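Local coordinates for oxidoreductase, short chain dehydrogenase/reductase family protein (Bifidobacterium adolescentis L2-32, PDB 6OW4), which catalyses the NADH-dependent interconversion of 20-oxo and 20beta-hydroxy steroids as a 20beta-hydroxysteroid dehydrogenase of the short-chain dehydrogenase/reductase family, at the interface of chains A and B. Sequence-based numbering; all coordinates share one arbitrary frame. Chains: chain A/B, Oxidoreductase, short chain dehydrogenase/reductase family protein.

The interface of chains A and B. Residues chain A 183-184, 201-202, 205; chain B 205-206, 209.
B:Glu209 reaches from its helix over the backbone of A:Ser183 and A:Gly184, a short 3-10 turn, and carries its carboxylate to their carbonyl oxygens. OE2 comes to 3.0 Å from O of A:Ser183, and OE1 to 3.2 Å from O of A:Gly184. Carbonyls only accept, so a deprotonated acid would face both unfavourably; a proton on OE2 or OE1 would probably turn one pair into a hydrogen bond, though protonation is not seen. Water 1 may ease the first pair: it lies 2.7 Å from OE2 and 2.8 Å from O of A:Ser183, probably offering a hydrogen to at least one. The side chain gets there with CG anti to the backbone N (chi1 -172°) and a bend at chi2 (53°), which folds the carboxylate back over the turn. Its aliphatic part is used as well, CB resting on the methyl CB of A:Ala205 at 3.6 Å. With alanine in place of B:Glu209, water 1 would probably lose its chain B partner and the 3-10 turn its cover. Beneath this, within a deposited tetramer, two copies of helix 198-217 meet across a two-fold axis, as is common in this family; the helix bears Tyr200 and Lys204 of the catalytic YxxxK motif, so the pairing may steady the active site. Small residues suit the crossing: A:Gly201, lacking a side chain, probably lets water 1 and the A:Ser183 carbonyl lie close by, and the alpha carbons of A:Ala202 and B:Ala206 approach to 4.0 Å. Alanine methyls lie against the opposite backbone, which probably helps to fix how deeply B:Glu209 is inserted. Around the axis itself, CB of A:Ala205 sits 3.4 Å from the carbonyl O of B:Ala205, while CB of B:Ala205 faces O of A:Ala205 at 3.6 Å.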
# COMPACT_ATOMS: atom_id res chain seq x y z
N SER A 183 4.21 -6.46 10.93
CA SER A 183 5.58 -5.87 11.02
C SER A 183 6.15 -5.64 9.61
O SER A 183 6.95 -4.70 9.44
CB SER A 183 6.49 -6.72 11.85
OG SER A 183 5.86 -7.10 13.06
N GLY A 184 5.76 -6.49 8.65
CA GLY A 184 6.16 -6.42 7.23
C GLY A 184 5.61 -5.19 6.53
O GLY A 184 6.26 -4.72 5.58
N GLY A 201 10.70 -7.39 10.52
CA GLY A 201 9.87 -6.63 9.57
C GLY A 201 10.40 -6.74 8.15
O GLY A 201 9.57 -6.90 7.23
N ALA A 202 11.72 -6.67 7.97
CA ALA A 202 12.41 -6.74 6.66
C ALA A 202 12.16 -8.11 6.00
O ALA A 202 11.84 -8.13 4.80
CB ALA A 202 13.89 -6.47 6.83
N ALA A 205 8.43 -8.52 4.87
CA ALA A 205 8.24 -7.69 3.66
C ALA A 205 8.80 -8.42 2.44
O ALA A 205 8.16 -8.37 1.37
CB ALA A 205 8.88 -6.33 3.84
N ALA B 205 12.14 -5.02 -1.25
CA ALA B 205 10.96 -4.96 -0.36
C ALA B 205 11.40 -4.98 1.11
O ALA B 205 10.77 -4.29 1.94
CB ALA B 205 10.02 -6.10 -0.67
N ALA B 206 12.44 -5.77 1.42
CA ALA B 206 13.05 -5.88 2.77
C ALA B 206 13.75 -4.56 3.12
O ALA B 206 13.56 -4.07 4.25
CB ALA B 206 14.00 -7.05 2.82
N GLU B 209 11.09 -1.82 4.13
CA GLU B 209 10.52 -1.97 5.50
C GLU B 209 11.63 -1.80 6.55
O GLU B 209 11.30 -1.45 7.70
CB GLU B 209 9.81 -3.31 5.65
CG GLU B 209 9.03 -3.46 6.95
CD GLU B 209 8.04 -2.34 7.25
OE1 GLU B 209 7.43 -1.82 6.30
OE2 GLU B 209 7.88 -1.99 8.44
O HOH W 1 8.84 -3.02 10.71